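Local coordinates for protein transketolase (Campylobacter jejuni, PDB 3L84) that belongs to the transketolase family of enzymes, with a thiamine diphosphate-binding domain, a related pyrimidine-binding domain and a C-terminal domain, at residues R319-F333 with E346-F358. Residues are numbered along the deposited sequence; the frame is centred on the assembly and turned at random.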
ATOM      1  N   ARG A 319       6.937  32.764  14.341  1.00  7.84           N
ATOM      2  CA  ARG A 319       7.381  31.538  15.007  1.00  7.98           C
ATOM      3  C   ARG A 319       7.081  30.306  14.178  1.00  7.91           C
ATOM      4  O   ARG A 319       7.890  29.370  14.143  1.00  8.59           O
ATOM      5  CB  ARG A 319       6.756  31.409  16.391  1.00  8.72           C
ATOM      6  CG  ARG A 319       7.197  32.478  17.384  1.00  8.62           C
ATOM      7  CD  ARG A 319       6.782  32.157  18.801  1.00  9.05           C
ATOM      8  NE  ARG A 319       5.338  32.076  18.986  1.00  9.90           N
ATOM      9  CZ  ARG A 319       4.543  33.091  19.273  1.00  9.99           C
ATOM     10  NH1 ARG A 319       5.007  34.340  19.370  1.00 14.05           N
ATOM     11  NH2 ARG A 319       3.235  32.892  19.446  1.00 10.65           N
ATOM     12  N   LEU A 320       5.916  30.263  13.534  1.00  7.27           N
ATOM     13  CA  LEU A 320       5.559  29.116  12.724  1.00  7.66           C
ATOM     14  C   LEU A 320       6.474  28.971  11.516  1.00  8.21           C
ATOM     15  O   LEU A 320       6.808  27.870  11.092  1.00  8.98           O
ATOM     16  CB  LEU A 320       4.107  29.228  12.269  1.00  7.10           C
ATOM     17  CG  LEU A 320       3.048  29.088  13.328  1.00  7.02           C
ATOM     18  CD1 LEU A 320       1.728  29.583  12.808  1.00  7.68           C
ATOM     19  CD2 LEU A 320       2.943  27.650  13.829  1.00  7.96           C
ATOM     20  N   LEU A 321       6.891  30.106  10.958  1.00  8.30           N
ATOM     21  CA  LEU A 321       7.743  30.103   9.767  1.00  8.88           C
ATOM     22  C   LEU A 321       9.212  29.854  10.132  1.00  9.53           C
ATOM     23  O   LEU A 321       9.966  29.438   9.275  1.00 12.06           O
ATOM     24  CB  LEU A 321       7.629  31.438   9.016  1.00  8.17           C
ATOM     25  CG  LEU A 321       6.262  31.703   8.364  1.00  7.78           C
ATOM     26  CD1 LEU A 321       6.243  33.119   7.848  1.00  9.67           C
ATOM     27  CD2 LEU A 321       6.001  30.733   7.235  1.00  9.92           C
ATOM     28  N   ASN A 322       9.578  30.073  11.388  1.00  8.83           N
ATOM     29  CA  ASN A 322      10.972  30.013  11.853  1.00 10.49           C
ATOM     30  C   ASN A 322      11.098  29.219  13.147  1.00 10.06           C
ATOM     31  O   ASN A 322      11.489  29.752  14.188  1.00 10.68           O
ATOM     32  CB  ASN A 322      11.459  31.434  12.090  1.00 10.86           C
ATOM     33  CG  ASN A 322      11.482  32.249  10.839  1.00 14.05           C
ATOM     34  OD1 ASN A 322      12.382  32.070  10.011  1.00 16.96           O
ATOM     35  ND2 ASN A 322      10.501  33.151  10.666  1.00 14.05           N
ATOM     36  N   PRO A 323      10.737  27.929  13.102  1.00 10.12           N
ATOM     37  CA  PRO A 323      10.790  27.137  14.308  1.00 10.82           C
ATOM     38  C   PRO A 323      12.218  26.997  14.826  1.00 11.19           C
ATOM     39  O   PRO A 323      13.179  26.892  14.036  1.00 10.50           O
ATOM     40  CB  PRO A 323      10.198  25.791  13.880  1.00 11.59           C
ATOM     41  CG  PRO A 323      10.333  25.750  12.423  1.00 12.70           C
ATOM     42  CD  PRO A 323      10.206  27.173  11.965  1.00 10.85           C
ATOM     43  N   ASP A 324      12.336  27.011  16.151  1.00 10.52           N
ATOM     44  CA  ASP A 324      13.633  26.926  16.805  1.00 10.81           C
ATOM     45  C   ASP A 324      13.766  25.544  17.417  1.00 10.09           C
ATOM     46  O   ASP A 324      13.263  25.282  18.505  1.00 10.54           O
ATOM     47  CB  ASP A 324      13.730  27.986  17.904  1.00 11.28           C
ATOM     48  CG  ASP A 324      15.077  28.008  18.579  1.00 12.26           C
ATOM     49  OD1 ASP A 324      15.870  27.047  18.482  1.00 13.90           O
ATOM     50  OD2 ASP A 324      15.363  29.061  19.218  1.00 17.48           O
ATOM     51  N   PHE A 325      14.463  24.649  16.728  1.00  9.04           N
ATOM     52  CA  PHE A 325      14.583  23.274  17.201  1.00  8.63           C
ATOM     53  C   PHE A 325      15.655  23.140  18.267  1.00  7.72           C
ATOM     54  O   PHE A 325      15.627  22.209  19.062  1.00  9.09           O
ATOM     55  CB  PHE A 325      14.884  22.345  16.031  1.00  8.70           C
ATOM     56  CG  PHE A 325      13.864  22.414  14.929  1.00  8.92           C
ATOM     57  CD1 PHE A 325      12.531  22.257  15.202  1.00  9.16           C
ATOM     58  CD2 PHE A 325      14.251  22.548  13.594  1.00  8.60           C
ATOM     59  CE1 PHE A 325      11.574  22.324  14.206  1.00  9.53           C
ATOM     60  CE2 PHE A 325      13.296  22.605  12.590  1.00  9.16           C
ATOM     61  CZ  PHE A 325      11.959  22.482  12.906  1.00  8.59           C
ATOM     62  N   ASN A 326      16.570  24.106  18.305  1.00  9.58           N
ATOM     63  CA  ASN A 326      17.716  24.059  19.228  1.00 11.27           C
ATOM     64  C   ASN A 326      17.322  24.257  20.669  1.00 11.14           C
ATOM     65  O   ASN A 326      17.967  23.710  21.553  1.00 11.90           O
ATOM     66  CB  ASN A 326      18.763  25.128  18.882  1.00 12.39           C
ATOM     67  CG  ASN A 326      19.478  24.850  17.568  1.00 16.07           C
ATOM     68  OD1 ASN A 326      19.562  23.700  17.131  1.00 19.86           O
ATOM     69  ND2 ASN A 326      19.996  25.914  16.931  1.00 19.85           N
ATOM     70  N   LYS A 327      16.271  25.028  20.891  1.00 11.86           N
ATOM     71  CA  LYS A 327      15.870  25.408  22.247  1.00 12.74           C
ATOM     72  C   LYS A 327      15.204  24.276  23.026  1.00 12.31           C
ATOM     73  O   LYS A 327      15.093  24.364  24.237  1.00 14.64           O
ATOM     74  CB  LYS A 327      14.917  26.626  22.247  1.00 13.54           C
ATOM     75  CG  LYS A 327      13.585  26.400  21.564  1.00 18.33           C
ATOM     76  CD  LYS A 327      12.395  27.228  22.123  1.00 23.70           C
ATOM     77  CE  LYS A 327      11.395  26.265  22.838  1.00 25.13           C
ATOM     78  NZ  LYS A 327       9.954  26.602  22.686  1.00 26.06           N
ATOM     79  N   ILE A 328      14.789  23.218  22.364  1.00  9.86           N
ATOM     80  CA  ILE A 328      13.873  22.235  22.936  1.00  9.67           C
ATOM     81  C   ILE A 328      14.609  21.376  23.965  1.00  9.28           C
ATOM     82  O   ILE A 328      15.635  20.808  23.653  1.00 10.20           O
ATOM     83  CB  ILE A 328      13.256  21.377  21.828  1.00  9.24           C
ATOM     84  CG1 ILE A 328      12.459  22.254  20.852  1.00 10.69           C
ATOM     85  CG2 ILE A 328      12.391  20.269  22.432  1.00 10.50           C
ATOM     86  CD1 ILE A 328      11.953  21.503  19.635  1.00 12.29           C
ATOM     87  N   ALA A 329      14.085  21.302  25.182  1.00  8.10           N
ATOM     88  CA  ALA A 329      14.639  20.411  26.204  1.00  7.70           C
ATOM     89  C   ALA A 329      13.830  19.127  26.158  1.00  7.93           C
ATOM     90  O   ALA A 329      12.637  19.066  26.565  1.00  9.05           O
ATOM     91  CB  ALA A 329      14.564  21.066  27.588  1.00  9.23           C
ATOM     92  N   TYR A 330      14.473  18.101  25.660  1.00  7.67           N
ATOM     93  CA  TYR A 330      13.828  16.782  25.537  1.00  7.63           C
ATOM     94  C   TYR A 330      13.870  16.061  26.850  1.00  7.73           C
ATOM     95  O   TYR A 330      14.631  16.446  27.751  1.00  8.40           O
ATOM     96  CB  TYR A 330      14.583  15.939  24.528  1.00  8.44           C
ATOM     97  CG  TYR A 330      14.436  16.397  23.101  1.00  8.19           C
ATOM     98  CD1 TYR A 330      13.528  15.798  22.260  1.00  9.09           C
ATOM     99  CD2 TYR A 330      15.225  17.408  22.579  1.00  7.95           C
ATOM    100  CE1 TYR A 330      13.407  16.181  20.939  1.00  8.66           C
ATOM    101  CE2 TYR A 330      15.091  17.801  21.256  1.00  9.34           C
ATOM    102  CZ  TYR A 330      14.179  17.182  20.449  1.00  8.61           C
ATOM    103  OH  TYR A 330      14.031  17.542  19.111  1.00 10.01           O
ATOM    104  N   PRO A 331      13.045  15.021  27.039  1.00  7.54           N
ATOM    105  CA  PRO A 331      13.167  14.227  28.280  1.00  7.80           C
ATOM    106  C   PRO A 331      14.517  13.550  28.372  1.00  8.40           C
ATOM    107  O   PRO A 331      15.102  13.169  27.339  1.00  9.57           O
ATOM    108  CB  PRO A 331      12.058  13.156  28.139  1.00  9.07           C
ATOM    109  CG  PRO A 331      11.179  13.663  26.992  1.00  9.00           C
ATOM    110  CD  PRO A 331      12.092  14.406  26.092  1.00  8.61           C
ATOM    111  N   ASP A 332      14.938  13.352  29.612  1.00  7.47           N
ATOM    112  CA  ASP A 332      16.175  12.677  29.945  1.00  8.38           C
ATOM    113  C   ASP A 332      15.822  11.242  30.296  1.00  7.97           C
ATOM    114  O   ASP A 332      15.346  10.943  31.372  1.00  9.18           O
ATOM    115  CB  ASP A 332      16.876  13.360  31.095  1.00  8.24           C
ATOM    116  CG  ASP A 332      18.178  12.700  31.462  1.00 10.58           C
ATOM    117  OD1 ASP A 332      18.568  11.699  30.821  1.00 11.21           O
ATOM    118  OD2 ASP A 332      18.847  13.163  32.427  1.00 14.75           O
ATOM    119  N   PHE A 333      16.088  10.344  29.363  1.00  7.87           N
ATOM    120  CA  PHE A 333      15.776   8.934  29.525  1.00  8.27           C
ATOM    121  C   PHE A 333      16.970   8.094  29.929  1.00  9.07           C
ATOM    122  O   PHE A 333      16.887   6.845  29.926  1.00  9.51           O
ATOM    123  CB  PHE A 333      15.188   8.362  28.229  1.00  9.00           C
ATOM    124  CG  PHE A 333      13.885   8.974  27.829  1.00  8.04           C
ATOM    125  CD1 PHE A 333      12.746   8.778  28.570  1.00  8.45           C
ATOM    126  CD2 PHE A 333      13.781   9.642  26.628  1.00  8.93           C
ATOM    127  CE1 PHE A 333      11.530   9.302  28.136  1.00  9.15           C
ATOM    128  CE2 PHE A 333      12.583  10.151  26.207  1.00  9.04           C
ATOM    129  CZ  PHE A 333      11.461   9.947  26.950  1.00  8.76           C
ATOM    130  N   GLU A 346       6.367  10.478  24.740  1.00  6.67           N
ATOM    131  CA  GLU A 346       6.778  11.613  25.557  1.00  7.17           C
ATOM    132  C   GLU A 346       7.487  12.693  24.749  1.00  6.50           C
ATOM    133  O   GLU A 346       7.253  13.889  24.945  1.00  6.13           O
ATOM    134  CB  GLU A 346       7.703  11.104  26.646  1.00  8.43           C
ATOM    135  CG  GLU A 346       6.983  10.227  27.648  1.00 12.81           C
ATOM    136  CD  GLU A 346       6.693  10.906  28.903  1.00 22.08           C
ATOM    137  OE1 GLU A 346       7.232  10.427  29.929  1.00 28.08           O
ATOM    138  OE2 GLU A 346       5.959  11.930  28.863  1.00 20.46           O
ATOM    139  N   ILE A 347       8.284  12.281  23.774  1.00  5.58           N
ATOM    140  CA  ILE A 347       8.947  13.230  22.893  1.00  6.03           C
ATOM    141  C   ILE A 347       7.922  13.988  22.052  1.00  5.99           C
ATOM    142  O   ILE A 347       8.023  15.197  21.888  1.00  6.83           O
ATOM    143  CB  ILE A 347      10.005  12.545  22.028  1.00  5.78           C
ATOM    144  CG1 ILE A 347      11.117  11.965  22.918  1.00  6.49           C
ATOM    145  CG2 ILE A 347      10.571  13.549  21.020  1.00  7.86           C
ATOM    146  CD1 ILE A 347      12.005  10.903  22.202  1.00  7.26           C
ATOM    147  N   LEU A 348       6.942  13.274  21.512  1.00  6.49           N
ATOM    148  CA  LEU A 348       5.891  13.934  20.691  1.00  6.19           C
ATOM    149  C   LEU A 348       5.198  15.008  21.489  1.00  5.88           C
ATOM    150  O   LEU A 348       4.915  16.114  20.988  1.00  6.02           O
ATOM    151  CB  LEU A 348       4.863  12.933  20.205  1.00  6.22           C
ATOM    152  CG  LEU A 348       5.301  11.950  19.134  1.00  7.34           C
ATOM    153  CD1 LEU A 348       4.209  10.881  18.927  1.00  6.84           C
ATOM    154  CD2 LEU A 348       5.709  12.653  17.836  1.00  7.49           C
ATOM    155  N   ASN A 349       4.956  14.732  22.774  1.00  5.67           N
ATOM    156  CA  ASN A 349       4.351  15.743  23.646  1.00  6.18           C
ATOM    157  C   ASN A 349       5.248  16.954  23.894  1.00  6.49           C
ATOM    158  O   ASN A 349       4.759  18.076  23.859  1.00  6.46           O
ATOM    159  CB  ASN A 349       3.903  15.083  24.948  1.00  6.12           C
ATOM    160  CG  ASN A 349       2.528  14.463  24.831  1.00  4.90           C
ATOM    161  OD1 ASN A 349       1.539  15.099  25.132  1.00  6.68           O
ATOM    162  ND2 ASN A 349       2.459  13.247  24.303  1.00  5.95           N
ATOM    163  N   VAL A 350       6.543  16.758  24.088  1.00  5.97           N
ATOM    164  CA  VAL A 350       7.475  17.873  24.236  1.00  6.32           C
ATOM    165  C   VAL A 350       7.523  18.695  22.948  1.00  6.44           C
ATOM    166  O   VAL A 350       7.517  19.928  22.981  1.00  6.31           O
ATOM    167  CB  VAL A 350       8.882  17.348  24.590  1.00  6.54           C
ATOM    168  CG1 VAL A 350       9.939  18.440  24.450  1.00  8.97           C
ATOM    169  CG2 VAL A 350       8.908  16.783  26.031  1.00  8.35           C
ATOM    170  N   LEU A 351       7.540  18.031  21.802  1.00  6.37           N
ATOM    171  CA  LEU A 351       7.582  18.742  20.525  1.00  6.57           C
ATOM    172  C   LEU A 351       6.327  19.561  20.311  1.00  6.50           C
ATOM    173  O   LEU A 351       6.416  20.738  19.917  1.00  7.34           O
ATOM    174  CB  LEU A 351       7.831  17.783  19.352  1.00  7.27           C
ATOM    175  CG  LEU A 351       9.203  17.094  19.377  1.00  6.71           C
ATOM    176  CD1 LEU A 351       9.313  16.047  18.247  1.00  8.84           C
ATOM    177  CD2 LEU A 351      10.282  18.109  19.258  1.00  9.83           C
ATOM    178  N   ALA A 352       5.176  18.982  20.615  1.00  6.54           N
ATOM    179  CA  ALA A 352       3.912  19.705  20.440  1.00  7.92           C
ATOM    180  C   ALA A 352       3.846  20.895  21.379  1.00  8.80           C
ATOM    181  O   ALA A 352       3.247  21.911  21.007  1.00  9.20           O
ATOM    182  CB  ALA A 352       2.736  18.749  20.668  1.00  9.00           C
ATOM    183  N   LYS A 353       4.409  20.802  22.582  1.00  8.18           N
ATOM    184  CA  LYS A 353       4.409  21.923  23.525  1.00  9.40           C
ATOM    185  C   LYS A 353       5.310  23.043  23.061  1.00  8.73           C
ATOM    186  O   LYS A 353       5.003  24.226  23.320  1.00 11.06           O
ATOM    187  CB  LYS A 353       4.854  21.456  24.909  1.00 10.77           C
ATOM    188  CG  LYS A 353       3.810  20.627  25.571  1.00 17.21           C
ATOM    189  CD  LYS A 353       4.269  20.133  26.926  1.00 23.57           C
ATOM    190  CE  LYS A 353       3.904  18.657  27.129  1.00 27.20           C
ATOM    191  NZ  LYS A 353       5.079  17.773  27.543  1.00 30.44           N
ATOM    192  N   ASN A 354       6.419  22.719  22.412  1.00  7.49           N
ATOM    193  CA  ASN A 354       7.442  23.689  22.008  1.00  7.61           C
ATOM    194  C   ASN A 354       7.221  24.281  20.623  1.00  7.83           C
ATOM    195  O   ASN A 354       7.744  25.354  20.337  1.00  9.72           O
ATOM    196  CB  ASN A 354       8.845  23.057  22.037  1.00  8.63           C
ATOM    197  CG  ASN A 354       9.458  23.003  23.431  1.00 10.81           C
ATOM    198  OD1 ASN A 354      10.126  23.943  23.871  1.00 12.43           O
ATOM    199  ND2 ASN A 354       9.226  21.923  24.138  1.00  9.83           N
ATOM    200  N   LEU A 355       6.434  23.620  19.780  1.00  7.42           N
ATOM    201  CA  LEU A 355       6.314  23.994  18.379  1.00  7.84           C
ATOM    202  C   LEU A 355       4.844  24.173  18.056  1.00  7.10           C
ATOM    203  O   LEU A 355       4.085  23.194  17.978  1.00  7.69           O
ATOM    204  CB  LEU A 355       6.938  22.918  17.488  1.00  8.54           C
ATOM    205  CG  LEU A 355       8.440  22.698  17.647  1.00  7.99           C
ATOM    206  CD1 LEU A 355       8.869  21.419  16.980  1.00  8.87           C
ATOM    207  CD2 LEU A 355       9.280  23.877  17.152  1.00 10.67           C
ATOM    208  N   GLU A 356       4.417  25.413  17.836  1.00  7.65           N
ATOM    209  CA  GLU A 356       3.012  25.675  17.599  1.00  7.97           C
ATOM    210  C   GLU A 356       2.460  25.017  16.334  1.00  8.50           C
ATOM    211  O   GLU A 356       1.263  24.761  16.249  1.00 11.27           O
ATOM    212  CB  GLU A 356       2.769  27.188  17.599  1.00  8.25           C
ATOM    213  CG  GLU A 356       2.857  27.795  19.002  1.00  9.37           C
ATOM    214  CD  GLU A 356       3.207  29.266  19.024  1.00 11.53           C
ATOM    215  OE1 GLU A 356       4.209  29.632  18.398  1.00 11.41           O
ATOM    216  OE2 GLU A 356       2.491  30.073  19.691  1.00 11.62           O
ATOM    217  N   GLY A 357       3.323  24.709  15.368  1.00  6.87           N
ATOM    218  CA  GLY A 357       2.909  24.056  14.158  1.00  6.38           C
ATOM    219  C   GLY A 357       3.077  22.542  14.116  1.00  6.46           C
ATOM    220  O   GLY A 357       2.782  21.937  13.082  1.00  6.71           O
ATOM    221  N   PHE A 358       3.553  21.929  15.204  1.00  6.62           N
ATOM    222  CA  PHE A 358       3.724  20.482  15.283  1.00  6.86           C
ATOM    223  C   PHE A 358       2.417  19.818  15.680  1.00  7.16           C
ATOM    224  O   PHE A 358       1.855  20.130  16.712  1.00  8.63           O
ATOM    225  CB  PHE A 358       4.830  20.164  16.276  1.00  6.99           C
ATOM    226  CG  PHE A 358       5.251  18.731  16.284  1.00  7.03           C
ATOM    227  CD1 PHE A 358       6.299  18.276  15.478  1.00  7.88           C
ATOM    228  CD2 PHE A 358       4.615  17.815  17.114  1.00  7.40           C
ATOM    229  CE1 PHE A 358       6.692  16.952  15.505  1.00  7.97           C
ATOM    230  CE2 PHE A 358       5.034  16.474  17.142  1.00  7.55           C
ATOM    231  CZ  PHE A 358       6.055  16.059  16.327  1.00  8.27           C
TER
HETATM  232  O   HOH W   1      12.078  23.405  25.911  1.00 19.44           O
HETATM  233  O   HOH W   2      10.660  21.096  26.692  1.00 21.51           O
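From the last turn of helix 314-321, where the CA atoms of L320 and G357 lie 5.9 Å apart, the chain 322-333 runs in extended form, broken by a type I turn at F325-I328, back along helix 340-354. At the exposed end R319 and E356 form a two-pronged salt bridge: NE donates to OE1 (2.8 Å, 169°) and NH2 to OE2 (2.9 Å), each oxygen offering its syn lone pair, with the guanidinium and carboxylate nearly coplanar. Beside this salt bridge, L320 CD2 presses on the E356-G357 backbone, 3.3 Å from G357 N. L355 CD2 meets P323 CB, while its CD1 lies at the edge of the F325 ring. I328 forms the middle of the apolar seam: with CG1 beside the backbone N (chi1 -61°) its branches diverge, CD1 touching both L351 CD2 and L355 CD1 and CG2 packing 3.7 Å from V350 CG1. Besides packing on I328, N354 reaches the backbone of A329 through two waters. Its ND2 donates almost straight to V350 O (2.9 Å, 174°), which fixes the amide; one water links OD1 to A329 N and a second links ND2 to A329 O, so both backbone polar groups of A329 are met. Farther along, I347 CG2 abuts the Y330 ring edge and CG1 lies 4.0 Å from F333 CE2, with P331 wedged between I347 and V350. The contact lays the extended chain leaving helix 314-321 over helix 340-354, which leads into strand 358-362 of the six-stranded parallel sheet of the pyrimidine-binding domain, in the tandem alpha/beta architecture of transketolases.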